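Local atomic coordinates of beta-mannosidase (Trichoderma harzianum, PDB entry 4CVU), a protein that probably hydrolyses terminal beta-linked mannose from the non-reducing ends of beta-mannosides, as a fungal member of glycoside hydrolase family 2. Residues V411-F416 / V732-Y737; E738-S743 / S759-P764; E825-G830 / T840-H845. All blocks are in the same frame, centred on the assembly; numbering follows the deposited sequence.

Contact 1: V411-F416 / V732-Y737. With CD (cadmium ion), chain T.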
ATOM      1  N   VAL A 411     -12.414  17.663 -19.800  1.00 35.96           N
ATOM      2  CA  VAL A 411     -12.500  19.130 -19.995  1.00 34.98           C
ATOM      3  C   VAL A 411     -13.712  19.496 -20.899  1.00 36.08           C
ATOM      4  O   VAL A 411     -14.517  20.383 -20.582  1.00 36.93           O
ATOM      5  CB  VAL A 411     -11.187  19.693 -20.610  1.00 35.10           C
ATOM      6  CG1 VAL A 411     -11.367  21.131 -21.138  1.00 35.45           C
ATOM      7  CG2 VAL A 411     -10.041  19.682 -19.596  1.00 34.81           C
ATOM      8  N   GLU A 412     -13.806  18.836 -22.045  1.00 36.82           N
ATOM      9  CA  GLU A 412     -14.930  19.063 -22.984  1.00 37.79           C
ATOM     10  C   GLU A 412     -16.275  18.754 -22.326  1.00 37.48           C
ATOM     11  O   GLU A 412     -17.242  19.575 -22.383  1.00 38.11           O
ATOM     12  CB  GLU A 412     -14.766  18.205 -24.221  1.00 37.24           C
ATOM     13  CG  GLU A 412     -13.490  18.496 -24.991  1.00 38.39           C
ATOM     14  CD  GLU A 412     -13.661  18.257 -26.468  1.00 40.84           C
ATOM     15  OE1 GLU A 412     -14.462  19.017 -27.054  1.00 37.90           O
ATOM     16  OE2 GLU A 412     -13.030  17.308 -27.011  1.00 40.37           O
ATOM     17  N   SER A 413     -16.306  17.618 -21.618  1.00 37.11           N
ATOM     18  CA  SER A 413     -17.533  17.160 -20.994  1.00 36.05           C
ATOM     19  C   SER A 413     -18.075  18.107 -19.932  1.00 36.59           C
ATOM     20  O   SER A 413     -19.277  18.084 -19.642  1.00 36.13           O
ATOM     21  CB  SER A 413     -17.358  15.812 -20.357  1.00 37.59           C
ATOM     22  OG  SER A 413     -18.638  15.287 -20.043  1.00 38.12           O
ATOM     23  N   GLN A 414     -17.218  18.925 -19.381  1.00 35.03           N
ATOM     24  CA  GLN A 414     -17.582  19.878 -18.353  1.00 35.81           C
ATOM     25  C   GLN A 414     -18.024  21.182 -18.968  1.00 35.49           C
ATOM     26  O   GLN A 414     -18.302  22.118 -18.274  1.00 37.49           O
ATOM     27  CB  GLN A 414     -16.395  20.138 -17.432  1.00 35.18           C
ATOM     28  CG  GLN A 414     -16.110  19.109 -16.344  1.00 34.37           C
ATOM     29  CD  GLN A 414     -15.026  19.580 -15.399  1.00 34.12           C
ATOM     30  OE1 GLN A 414     -13.921  19.133 -15.488  1.00 36.32           O
ATOM     31  NE2 GLN A 414     -15.326  20.543 -14.535  1.00 32.68           N
ATOM     32  N   ASN A 415     -18.126  21.195 -20.278  1.00 37.12           N
ATOM     33  CA  ASN A 415     -18.466  22.339 -21.111  1.00 38.46           C
ATOM     34  C   ASN A 415     -17.426  23.470 -21.100  1.00 37.97           C
ATOM     35  O   ASN A 415     -17.807  24.607 -21.206  1.00 38.07           O
ATOM     36  CB  ASN A 415     -19.880  22.901 -20.728  1.00 38.57           C
ATOM     37  CG  ASN A 415     -20.989  21.897 -20.943  1.00 40.20           C
ATOM     38  OD1 ASN A 415     -21.158  21.379 -22.015  1.00 39.78           O
ATOM     39  ND2 ASN A 415     -21.709  21.583 -19.906  1.00 40.10           N
ATOM     40  N   PHE A 416     -16.135  23.137 -20.997  1.00 34.38           N
ATOM     41  CA  PHE A 416     -15.071  24.119 -21.026  1.00 34.95           C
ATOM     42  C   PHE A 416     -14.900  24.721 -22.428  1.00 35.71           C
ATOM     43  O   PHE A 416     -15.223  24.110 -23.387  1.00 36.02           O
ATOM     44  CB  PHE A 416     -13.712  23.499 -20.608  1.00 34.09           C
ATOM     45  CG  PHE A 416     -13.516  23.311 -19.138  1.00 33.37           C
ATOM     46  CD1 PHE A 416     -14.521  22.885 -18.326  1.00 33.78           C
ATOM     47  CD2 PHE A 416     -12.302  23.483 -18.601  1.00 32.58           C
ATOM     48  CE1 PHE A 416     -14.294  22.652 -17.001  1.00 33.55           C
ATOM     49  CE2 PHE A 416     -12.079  23.262 -17.291  1.00 32.35           C
ATOM     50  CZ  PHE A 416     -13.070  22.835 -16.492  1.00 32.72           C
ATOM     51  N   VAL A 732     -20.982  18.977 -11.016  1.00 29.31           N
ATOM     52  CA  VAL A 732     -21.707  20.248 -10.743  1.00 30.64           C
ATOM     53  C   VAL A 732     -21.348  21.464 -11.635  1.00 32.20           C
ATOM     54  O   VAL A 732     -22.218  22.185 -12.117  1.00 34.06           O
ATOM     55  CB  VAL A 732     -21.562  20.638  -9.267  1.00 30.54           C
ATOM     56  CG1 VAL A 732     -22.364  21.903  -8.968  1.00 31.16           C
ATOM     57  CG2 VAL A 732     -22.085  19.509  -8.374  1.00 30.76           C
ATOM     58  N   SER A 733     -20.054  21.672 -11.852  1.00 34.19           N
ATOM     59  CA  SER A 733     -19.565  22.680 -12.782  1.00 34.51           C
ATOM     60  C   SER A 733     -20.001  22.400 -14.240  1.00 36.19           C
ATOM     61  O   SER A 733     -20.319  23.330 -14.968  1.00 33.03           O
ATOM     62  CB  SER A 733     -18.057  22.828 -12.601  1.00 37.24           C
ATOM     63  OG  SER A 733     -17.323  21.679 -13.021  1.00 39.49           O
ATOM     64  N   ARG A 734     -20.036  21.123 -14.663  1.00 35.28           N
ATOM     65  CA  ARG A 734     -20.606  20.789 -15.984  1.00 36.12           C
ATOM     66  C   ARG A 734     -21.980  21.392 -16.176  1.00 36.48           C
ATOM     67  O   ARG A 734     -22.258  21.988 -17.237  1.00 36.87           O
ATOM     68  CB  ARG A 734     -20.711  19.275 -16.186  1.00 36.54           C
ATOM     69  CG  ARG A 734     -21.588  18.842 -17.371  1.00 38.56           C
ATOM     70  CD  ARG A 734     -21.969  17.373 -17.267  1.00 38.63           C
ATOM     71  NE  ARG A 734     -20.955  16.438 -17.780  1.00 37.98           N
ATOM     72  CZ  ARG A 734     -20.778  15.193 -17.341  1.00 37.76           C
ATOM     73  NH1 ARG A 734     -21.470  14.719 -16.320  1.00 38.67           N
ATOM     74  NH2 ARG A 734     -19.914  14.401 -17.917  1.00 39.90           N
ATOM     75  N   ARG A 735     -22.862  21.215 -15.180  1.00 36.09           N
ATOM     76  CA  ARG A 735     -24.228  21.708 -15.273  1.00 37.68           C
ATOM     77  C   ARG A 735     -24.190  23.203 -15.216  1.00 37.66           C
ATOM     78  O   ARG A 735     -24.939  23.884 -15.946  1.00 37.64           O
ATOM     79  CB  ARG A 735     -25.127  21.199 -14.138  1.00 37.81           C
ATOM     80  CG  ARG A 735     -25.600  19.753 -14.287  1.00 38.50           C
ATOM     81  CD  ARG A 735     -26.769  19.489 -13.320  1.00 38.56           C
ATOM     82  NE  ARG A 735     -26.368  19.542 -11.914  1.00 37.41           N
ATOM     83  CZ  ARG A 735     -25.900  18.500 -11.218  1.00 38.74           C
ATOM     84  NH1 ARG A 735     -25.784  17.287 -11.783  1.00 37.90           N
ATOM     85  NH2 ARG A 735     -25.551  18.667  -9.946  1.00 39.79           N
ATOM     86  N   THR A 736     -23.319  23.719 -14.357  1.00 38.79           N
ATOM     87  CA  THR A 736     -23.274  25.157 -14.147  1.00 38.87           C
ATOM     88  C   THR A 736     -22.526  25.888 -15.292  1.00 38.42           C
ATOM     89  O   THR A 736     -22.601  27.101 -15.368  1.00 40.16           O
ATOM     90  CB  THR A 736     -22.664  25.513 -12.764  1.00 38.36           C
ATOM     91  OG1 THR A 736     -23.092  24.567 -11.793  1.00 38.62           O
ATOM     92  CG2 THR A 736     -23.090  26.910 -12.305  1.00 37.08           C
ATOM     93  N   TYR A 737     -21.800  25.150 -16.130  1.00 38.58           N
ATOM     94  CA  TYR A 737     -21.182  25.691 -17.336  1.00 40.23           C
ATOM     95  C   TYR A 737     -22.027  25.413 -18.623  1.00 42.55           C
ATOM     96  O   TYR A 737     -21.572  25.598 -19.747  1.00 40.95           O
ATOM     97  CB  TYR A 737     -19.745  25.150 -17.503  1.00 41.26           C
ATOM     98  CG  TYR A 737     -18.650  25.817 -16.640  1.00 39.27           C
ATOM     99  CD1 TYR A 737     -18.806  27.086 -16.101  1.00 39.59           C
ATOM    100  CD2 TYR A 737     -17.434  25.192 -16.448  1.00 41.02           C
ATOM    101  CE1 TYR A 737     -17.781  27.701 -15.375  1.00 39.44           C
ATOM    102  CE2 TYR A 737     -16.403  25.806 -15.728  1.00 40.79           C
ATOM    103  CZ  TYR A 737     -16.601  27.063 -15.174  1.00 39.16           C
ATOM    104  OH  TYR A 737     -15.600  27.673 -14.445  1.00 37.66           O
TER
HETATM  105 CD    CD T1015     -15.454  18.024 -29.142  1.00 51.19          CD
HETATM  106  O   HOH W   1     -13.925  16.570 -29.548  1.00 42.05           O
HETATM  107  O   HOH W   2     -17.282  19.429 -28.907  1.00 33.84           O

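Contact 2: E738-S743 / S759-P764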
ATOM      1  N   GLU A 738     -23.254  24.935 -18.454  1.00 41.54           N
ATOM      2  CA  GLU A 738     -24.118  24.732 -19.611  1.00 44.24           C
ATOM      3  C   GLU A 738     -24.456  26.095 -20.257  1.00 42.02           C
ATOM      4  O   GLU A 738     -24.393  27.150 -19.610  1.00 41.46           O
ATOM      5  CB  GLU A 738     -25.402  23.985 -19.207  1.00 45.24           C
ATOM      6  CG  GLU A 738     -25.195  22.492 -18.967  1.00 46.66           C
ATOM      7  CD  GLU A 738     -26.491  21.722 -18.930  1.00 48.61           C
ATOM      8  OE1 GLU A 738     -27.205  21.782 -19.931  1.00 60.30           O
ATOM      9  OE2 GLU A 738     -26.827  21.102 -17.931  1.00 48.52           O
ATOM     10  N   HIS A 739     -24.793  26.053 -21.544  1.00 43.88           N
ATOM     11  CA  HIS A 739     -25.054  27.288 -22.314  1.00 42.16           C
ATOM     12  C   HIS A 739     -26.130  28.159 -21.694  1.00 41.78           C
ATOM     13  O   HIS A 739     -25.968  29.346 -21.609  1.00 43.85           O
ATOM     14  CB  HIS A 739     -25.385  26.969 -23.772  1.00 43.40           C
ATOM     15  CG  HIS A 739     -24.243  26.368 -24.524  1.00 43.07           C
ATOM     16  ND1 HIS A 739     -23.089  27.064 -24.816  1.00 42.37           N
ATOM     17  CD2 HIS A 739     -24.074  25.126 -25.034  1.00 43.74           C
ATOM     18  CE1 HIS A 739     -22.257  26.271 -25.474  1.00 42.37           C
ATOM     19  NE2 HIS A 739     -22.833  25.096 -25.629  1.00 43.55           N
ATOM     20  N   VAL A 740     -27.228  27.541 -21.252  1.00 43.08           N
ATOM     21  CA  VAL A 740     -28.367  28.234 -20.653  1.00 43.18           C
ATOM     22  C   VAL A 740     -28.693  27.550 -19.311  1.00 42.30           C
ATOM     23  O   VAL A 740     -28.970  26.355 -19.278  1.00 44.05           O
ATOM     24  CB  VAL A 740     -29.594  28.166 -21.600  1.00 44.81           C
ATOM     25  CG1 VAL A 740     -30.719  29.059 -21.123  1.00 45.35           C
ATOM     26  CG2 VAL A 740     -29.205  28.557 -23.019  1.00 46.07           C
ATOM     27  N   ILE A 741     -28.626  28.312 -18.221  1.00 41.45           N
ATOM     28  CA  ILE A 741     -28.837  27.797 -16.872  1.00 41.09           C
ATOM     29  C   ILE A 741     -29.833  28.666 -16.120  1.00 41.72           C
ATOM     30  O   ILE A 741     -29.953  29.861 -16.378  1.00 41.87           O
ATOM     31  CB  ILE A 741     -27.498  27.698 -16.072  1.00 40.52           C
ATOM     32  CG1 ILE A 741     -26.838  29.086 -15.923  1.00 40.59           C
ATOM     33  CG2 ILE A 741     -26.538  26.730 -16.770  1.00 40.08           C
ATOM     34  CD1 ILE A 741     -25.701  29.126 -14.913  1.00 39.44           C
ATOM     35  N   ALA A 742     -30.565  28.026 -15.219  1.00 43.94           N
ATOM     36  CA  ALA A 742     -31.415  28.679 -14.218  1.00 45.28           C
ATOM     37  C   ALA A 742     -30.735  28.525 -12.876  1.00 45.32           C
ATOM     38  O   ALA A 742     -30.391  27.410 -12.479  1.00 47.30           O
ATOM     39  CB  ALA A 742     -32.792  28.022 -14.180  1.00 44.87           C
ATOM     40  N   SER A 743     -30.557  29.625 -12.169  1.00 45.24           N
ATOM     41  CA  SER A 743     -29.704  29.652 -11.001  1.00 44.89           C
ATOM     42  C   SER A 743     -30.458  30.234  -9.814  1.00 46.82           C
ATOM     43  O   SER A 743     -31.139  31.251  -9.967  1.00 46.24           O
ATOM     44  CB  SER A 743     -28.451  30.489 -11.287  1.00 43.88           C
ATOM     45  OG  SER A 743     -27.620  29.902 -12.295  1.00 43.39           O
ATOM     46  N   SER A 759     -27.397  33.011 -20.050  1.00 44.87           N
ATOM     47  CA  SER A 759     -27.098  32.336 -21.326  1.00 43.75           C
ATOM     48  C   SER A 759     -25.793  32.841 -21.896  1.00 41.81           C
ATOM     49  O   SER A 759     -25.571  34.041 -21.889  1.00 42.67           O
ATOM     50  CB  SER A 759     -28.225  32.594 -22.347  1.00 45.02           C
ATOM     51  OG  SER A 759     -27.843  32.194 -23.641  1.00 45.21           O
ATOM     52  N   ASP A 760     -24.940  31.948 -22.405  1.00 40.27           N
ATOM     53  CA  ASP A 760     -23.713  32.404 -23.059  1.00 41.06           C
ATOM     54  C   ASP A 760     -23.772  32.449 -24.602  1.00 42.44           C
ATOM     55  O   ASP A 760     -22.748  32.671 -25.275  1.00 40.58           O
ATOM     56  CB  ASP A 760     -22.509  31.596 -22.581  1.00 40.99           C
ATOM     57  CG  ASP A 760     -22.474  30.184 -23.134  1.00 42.33           C
ATOM     58  OD1 ASP A 760     -23.419  29.753 -23.866  1.00 43.02           O
ATOM     59  OD2 ASP A 760     -21.482  29.503 -22.810  1.00 40.90           O
ATOM     60  N   LEU A 761     -24.959  32.206 -25.141  1.00 42.76           N
ATOM     61  CA  LEU A 761     -25.155  32.180 -26.583  1.00 46.61           C
ATOM     62  C   LEU A 761     -25.028  33.592 -27.151  1.00 45.27           C
ATOM     63  O   LEU A 761     -25.193  34.585 -26.422  1.00 45.68           O
ATOM     64  CB  LEU A 761     -26.520  31.585 -26.926  1.00 46.21           C
ATOM     65  CG  LEU A 761     -26.745  30.146 -26.469  1.00 47.56           C
ATOM     66  CD1 LEU A 761     -28.224  29.796 -26.602  1.00 48.48           C
ATOM     67  CD2 LEU A 761     -25.877  29.149 -27.225  1.00 48.83           C
ATOM     68  N   TRP A 762     -24.726  33.674 -28.442  1.00 48.22           N
ATOM     69  CA  TRP A 762     -24.475  34.975 -29.100  1.00 50.57           C
ATOM     70  C   TRP A 762     -25.733  35.573 -29.753  1.00 53.06           C
ATOM     71  O   TRP A 762     -25.644  36.467 -30.580  1.00 53.45           O
ATOM     72  CB  TRP A 762     -23.339  34.876 -30.130  1.00 49.75           C
ATOM     73  CG  TRP A 762     -21.990  34.383 -29.568  1.00 48.77           C
ATOM     74  CD1 TRP A 762     -21.669  34.155 -28.247  1.00 46.51           C
ATOM     75  CD2 TRP A 762     -20.807  34.110 -30.315  1.00 48.11           C
ATOM     76  NE1 TRP A 762     -20.380  33.749 -28.149  1.00 45.64           N
ATOM     77  CE2 TRP A 762     -19.827  33.687 -29.401  1.00 47.58           C
ATOM     78  CE3 TRP A 762     -20.482  34.158 -31.682  1.00 49.58           C
ATOM     79  CZ2 TRP A 762     -18.535  33.313 -29.808  1.00 46.15           C
ATOM     80  CZ3 TRP A 762     -19.208  33.787 -32.080  1.00 49.36           C
ATOM     81  CH2 TRP A 762     -18.250  33.372 -31.147  1.00 48.51           C
ATOM     82  N   GLU A 763     -26.887  35.072 -29.366  1.00 54.08           N
ATOM     83  CA  GLU A 763     -28.184  35.591 -29.817  1.00 59.43           C
ATOM     84  C   GLU A 763     -29.202  35.395 -28.681  1.00 57.96           C
ATOM     85  O   GLU A 763     -29.035  34.495 -27.853  1.00 54.64           O
ATOM     86  CB  GLU A 763     -28.655  34.851 -31.064  1.00 61.51           C
ATOM     87  CG  GLU A 763     -28.987  33.388 -30.813  1.00 64.05           C
ATOM     88  CD  GLU A 763     -29.161  32.579 -32.079  1.00 72.83           C
ATOM     89  OE1 GLU A 763     -28.472  32.863 -33.093  1.00 79.22           O
ATOM     90  OE2 GLU A 763     -29.987  31.637 -32.048  1.00 75.63           O
ATOM     91  N   PRO A 764     -30.235  36.247 -28.626  1.00 58.70           N
ATOM     92  CA  PRO A 764     -31.313  36.010 -27.670  1.00 58.02           C
ATOM     93  C   PRO A 764     -31.918  34.608 -27.788  1.00 56.50           C
ATOM     94  O   PRO A 764     -31.907  34.019 -28.862  1.00 56.10           O
ATOM     95  CB  PRO A 764     -32.349  37.100 -28.012  1.00 59.83           C
ATOM     96  CG  PRO A 764     -31.845  37.803 -29.234  1.00 58.60           C
ATOM     97  CD  PRO A 764     -30.381  37.545 -29.306  1.00 59.68           C
TER

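Contact 3: E825-G830 / T840-H845. With CD (cadmium ion), chain Z.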
ATOM      1  N   GLU A 825     -36.298  22.988 -13.518  1.00 48.78           N
ATOM      2  CA  GLU A 825     -35.929  22.511 -14.851  1.00 51.17           C
ATOM      3  C   GLU A 825     -36.193  23.573 -15.900  1.00 52.24           C
ATOM      4  O   GLU A 825     -37.335  24.050 -16.059  1.00 51.31           O
ATOM      5  CB  GLU A 825     -36.661  21.235 -15.259  1.00 54.83           C
ATOM      6  CG  GLU A 825     -36.798  20.223 -14.139  1.00 59.85           C
ATOM      7  CD  GLU A 825     -37.056  18.790 -14.622  1.00 66.15           C
ATOM      8  OE1 GLU A 825     -37.266  18.549 -15.854  1.00 69.22           O
ATOM      9  OE2 GLU A 825     -37.028  17.897 -13.744  1.00 65.55           O
ATOM     10  N   LEU A 826     -35.121  23.899 -16.619  1.00 49.86           N
ATOM     11  CA  LEU A 826     -35.131  24.852 -17.693  1.00 49.17           C
ATOM     12  C   LEU A 826     -35.108  24.141 -19.032  1.00 51.35           C
ATOM     13  O   LEU A 826     -34.390  23.153 -19.201  1.00 47.74           O
ATOM     14  CB  LEU A 826     -33.926  25.770 -17.570  1.00 48.87           C
ATOM     15  CG  LEU A 826     -33.694  26.780 -18.702  1.00 48.65           C
ATOM     16  CD1 LEU A 826     -32.994  28.014 -18.145  1.00 49.15           C
ATOM     17  CD2 LEU A 826     -32.894  26.182 -19.851  1.00 48.12           C
ATOM     18  N   THR A 827     -35.911  24.654 -19.976  1.00 51.67           N
ATOM     19  CA  THR A 827     -35.828  24.260 -21.387  1.00 55.53           C
ATOM     20  C   THR A 827     -35.798  25.524 -22.230  1.00 55.84           C
ATOM     21  O   THR A 827     -36.477  26.500 -21.912  1.00 56.49           O
ATOM     22  CB  THR A 827     -37.030  23.415 -21.845  1.00 57.08           C
ATOM     23  OG1 THR A 827     -37.142  22.272 -21.010  1.00 58.09           O
ATOM     24  CG2 THR A 827     -36.840  22.946 -23.274  1.00 60.46           C
ATOM     25  N   ALA A 828     -34.995  25.501 -23.286  1.00 56.06           N
ATOM     26  CA  ALA A 828     -34.839  26.650 -24.172  1.00 56.34           C
ATOM     27  C   ALA A 828     -34.462  26.183 -25.552  1.00 54.65           C
ATOM     28  O   ALA A 828     -34.037  25.055 -25.753  1.00 54.17           O
ATOM     29  CB  ALA A 828     -33.796  27.624 -23.637  1.00 56.52           C
ATOM     30  N   HIS A 829     -34.641  27.073 -26.508  1.00 58.54           N
ATOM     31  CA  HIS A 829     -34.379  26.762 -27.909  1.00 62.30           C
ATOM     32  C   HIS A 829     -33.548  27.848 -28.536  1.00 59.83           C
ATOM     33  O   HIS A 829     -33.803  29.021 -28.329  1.00 63.31           O
ATOM     34  CB  HIS A 829     -35.706  26.594 -28.648  1.00 64.91           C
ATOM     35  CG  HIS A 829     -36.509  25.443 -28.144  1.00 65.71           C
ATOM     36  ND1 HIS A 829     -36.300  24.151 -28.578  1.00 68.16           N
ATOM     37  CD2 HIS A 829     -37.486  25.379 -27.211  1.00 65.95           C
ATOM     38  CE1 HIS A 829     -37.126  23.340 -27.944  1.00 68.83           C
ATOM     39  NE2 HIS A 829     -37.860  24.060 -27.113  1.00 68.90           N
ATOM     40  N   GLY A 830     -32.542  27.453 -29.293  1.00 59.45           N
ATOM     41  CA  GLY A 830     -31.649  28.405 -29.889  1.00 57.68           C
ATOM     42  C   GLY A 830     -30.542  27.739 -30.681  1.00 59.67           C
ATOM     43  O   GLY A 830     -30.561  26.524 -30.880  1.00 58.83           O
ATOM     44  N   THR A 840     -32.926  24.270 -34.889  1.00 87.57           N
ATOM     45  CA  THR A 840     -32.516  24.847 -33.607  1.00 84.57           C
ATOM     46  C   THR A 840     -32.273  23.768 -32.548  1.00 78.72           C
ATOM     47  O   THR A 840     -32.935  22.739 -32.522  1.00 79.17           O
ATOM     48  CB  THR A 840     -33.524  25.894 -33.074  1.00 81.91           C
ATOM     49  OG1 THR A 840     -34.803  25.291 -32.908  1.00 80.71           O
ATOM     50  CG2 THR A 840     -33.630  27.080 -34.033  1.00 83.01           C
ATOM     51  N   THR A 841     -31.285  24.018 -31.703  1.00 73.74           N
ATOM     52  CA  THR A 841     -30.910  23.106 -30.632  1.00 70.80           C
ATOM     53  C   THR A 841     -31.835  23.315 -29.448  1.00 66.28           C
ATOM     54  O   THR A 841     -32.292  24.427 -29.192  1.00 66.17           O
ATOM     55  CB  THR A 841     -29.448  23.356 -30.198  1.00 68.86           C
ATOM     56  OG1 THR A 841     -28.575  22.921 -31.233  1.00 69.79           O
ATOM     57  CG2 THR A 841     -29.086  22.605 -28.933  1.00 70.54           C
ATOM     58  N   THR A 842     -32.103  22.240 -28.723  1.00 64.93           N
ATOM     59  CA  THR A 842     -32.833  22.344 -27.462  1.00 65.86           C
ATOM     60  C   THR A 842     -31.839  22.284 -26.264  1.00 61.90           C
ATOM     61  O   THR A 842     -31.026  21.372 -26.146  1.00 58.01           O
ATOM     62  CB  THR A 842     -33.975  21.305 -27.358  1.00 67.74           C
ATOM     63  OG1 THR A 842     -34.439  21.220 -25.997  1.00 69.25           O
ATOM     64  CG2 THR A 842     -33.526  19.932 -27.834  1.00 68.99           C
ATOM     65  N   PHE A 843     -31.911  23.304 -25.417  1.00 59.56           N
ATOM     66  CA  PHE A 843     -31.065  23.423 -24.226  1.00 59.78           C
ATOM     67  C   PHE A 843     -31.867  23.114 -22.951  1.00 58.85           C
ATOM     68  O   PHE A 843     -32.948  23.674 -22.742  1.00 58.38           O
ATOM     69  CB  PHE A 843     -30.501  24.843 -24.138  1.00 57.78           C
ATOM     70  CG  PHE A 843     -29.693  25.247 -25.327  1.00 55.77           C
ATOM     71  CD1 PHE A 843     -28.413  24.743 -25.516  1.00 55.98           C
ATOM     72  CD2 PHE A 843     -30.206  26.126 -26.263  1.00 57.54           C
ATOM     73  CE1 PHE A 843     -27.651  25.102 -26.616  1.00 56.16           C
ATOM     74  CE2 PHE A 843     -29.454  26.495 -27.370  1.00 57.27           C
ATOM     75  CZ  PHE A 843     -28.173  25.979 -27.548  1.00 57.38           C
ATOM     76  N   THR A 844     -31.362  22.217 -22.113  1.00 55.24           N
ATOM     77  CA  THR A 844     -32.023  21.885 -20.850  1.00 54.67           C
ATOM     78  C   THR A 844     -31.027  21.899 -19.679  1.00 52.16           C
ATOM     79  O   THR A 844     -29.899  21.457 -19.802  1.00 50.09           O
ATOM     80  CB  THR A 844     -32.629  20.487 -20.902  1.00 55.96           C
ATOM     81  OG1 THR A 844     -31.596  19.601 -21.285  1.00 59.81           O
ATOM     82  CG2 THR A 844     -33.662  20.410 -21.918  1.00 55.98           C
ATOM     83  N   HIS A 845     -31.479  22.403 -18.552  1.00 49.31           N
ATOM     84  CA  HIS A 845     -30.669  22.525 -17.354  1.00 49.67           C
ATOM     85  C   HIS A 845     -31.508  22.080 -16.156  1.00 49.90           C
ATOM     86  O   HIS A 845     -32.623  22.519 -16.019  1.00 49.96           O
ATOM     87  CB  HIS A 845     -30.267  23.991 -17.163  1.00 46.54           C
ATOM     88  CG  HIS A 845     -29.404  24.233 -15.987  1.00 46.29           C
ATOM     89  ND1 HIS A 845     -29.747  25.091 -14.974  1.00 45.46           N
ATOM     90  CD2 HIS A 845     -28.198  23.718 -15.659  1.00 45.28           C
ATOM     91  CE1 HIS A 845     -28.784  25.102 -14.079  1.00 45.67           C
ATOM     92  NE2 HIS A 845     -27.829  24.285 -14.479  1.00 44.32           N
TER
HETATM   93 CD    CD Z1021     -38.886  16.103 -13.806  0.50125.66          CD

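Contact 1: V411-F416 / V732-Y737
Arg734 takes hold of Ser413 side-on, using two nitrogens on two different acceptors. NH2 gives a nearly straight bond (174°) to Ser413 OG at 2.6 Å, while NE reaches Ser413 O at 3.0 Å from above the carbonyl plane. Both acceptors lie in the plane of the guanidinium, so the group is met at its edge. A bend at chi3 (-83°) swings NE round to this position. Two amides grip the other helix in return. Asn415 ND2 bonds Arg734 O at 2.8 Å, the acceptor lying exactly in its amide plane, and Gln414 NE2 donates to Ser733 OG at 2.8 Å. Between these bonds Gln414 O is buried with no polar partner in the model; a CA-H...O contact from Arg734 CA, 3.5 Å away, approaches it. Beyond, Tyr737 turns its edge to the face of Phe416 in an offset T-shaped pair, planes at 82°, and its hydroxyl is held by Ser703 and Gly386.

Further out, Phe898 packs on both Ser413 and Arg734, and Tyr705 shares Gln414 NE2. Glu412 faces elsewhere: its OE1 binds a cadmium ion at 2.5 Å, together with two waters, and Arg316 and Arg439 attend its carboxylate. What positions Asn415 is a Schellman motif, with Phe416 N bonded to Val411 O and Asn415 N to Glu412 O. The positive phi of Asn415 marks the end of helix 401-413, close to where helix 729-736 also stops. The two helices follow strand 380-389 and its parallel neighbour 702-705, consistent with the (beta/alpha)8 catalytic barrel of family 2.

Contact 2: E738-S743 / S759-P764
His739 and Asp760 meet through an imidazole edge and a carboxylate oxygen. ND1 donates to Asp760 OD1 at 2.9 Å; the acceptor lies almost exactly in the ring plane and uses its syn lone pair, yet the carboxylate itself is turned 53° from the ring. Asp760 can reach there because CG sits between its own backbone N and carbonyl carbon (chi1 73°), which turns CG toward His739, although CB itself points to the side. Each group has a second partner: His739 NE2 is bonded to Asp317, and Asp760 OD2 forms a salt bridge with Lys385. Carboxylates at both ring nitrogens would be expected to favour a protonated imidazole.

The same two residues are joined through the backbone, Asp760 N donating to His739 O at 2.9 Å. That carbonyl also receives a CA-H...O contact from Ser759 CA at 3.2 Å.

Leu761 supplies the apolar half by splitting its two methyls. CD1 touches Val740 CG2 at 3.9 Å, the side chains crossing at about a right angle, whereas CD2 reaches back to His739 CB at 4.1 Å. Ser759 OG, anti to its backbone N (chi1 168°), also borders Val740 CG2 and accepts from Leu761 N at 3.3 Å, an ST turn that bends the chain as the strand ends. Val740 and Leu761 continue inward onto Phe843.

Val740 and Ser759 form an antiparallel non-hydrogen-bonded pair, with Ile741 and Thr758 bonded through their backbones next along. The arrangement is thus the open end of the hairpin of strands 740-747 and 752-759, part of one layer of an Ig-like beta sandwich whose facing layer includes Leu826 and Phe843.

Contact 3: E825-G830 / T840-H845
Phe843 lies against the backbone of Gly830, and here the contact is most extensive. Its CE2 comes 3.7 Å from Gly830 O, with Gly830 CA at the ring edge, in plane. With CG anti to the carbonyl carbon (chi1 -59°), the ring starts out on the side of Gly830. Thr841, from the same strand, lays CG2 over one ring face, 3.7 Å above the plane and offset toward the rim. Ala828 and Leu826 continue this buried face, Leu826 CB standing 4.1 Å from His845 CB, while the imidazole of His845 leads away toward Ile741 and Glu738. Phe793 of strand 790-795, two places across the sheet, packs on Leu826 and Ala828.

The other face is looser and more polar. His829 and Thr842 are exposed and lie side by side, pointing the same way, with His829 CE1 3.8 Å from Thr842 CB. Thr827 and Thr844 repeat the pattern, Thr827 OG1 being 4.0 Å from Thr844 CG2. At the far end Glu825 OE2 binds a cadmium ion at 2.6 Å.

Between the faces run six backbone bonds in three antiparallel hydrogen-bonded pairs, from the nearly straight Leu826 N to His845 O (177°) to the short Thr841 N to Gly830 O, 2.7 Å. The chemistry implies a division of labour: main-chain amides fix the register of the hairpin, while side chains make one surface largely apolar, toward the facing sheet, and the other compatible with water.

How the contacts relate
Reading from the N terminus shows how contacts in series can join a barrel to the sandwich that follows it; none nests within or crosses another. Contact 1 closes by far the longest loop, bringing together segments 316 residues apart and enclosing most of the barrel. The chain then passes straight from helix 729-736 into strand 740-747, where contact 2 closes a short hairpin; contact 3 closes the second hairpin, 821-830 with 841-849, in the facing sheet. The three also meet in space: Arg735 and Thr736 pack on Ile741, Asn415 on Glu738, and His845 lies against Ile741 and Ala742. Barrel helices and both sandwich layers are thereby tied together.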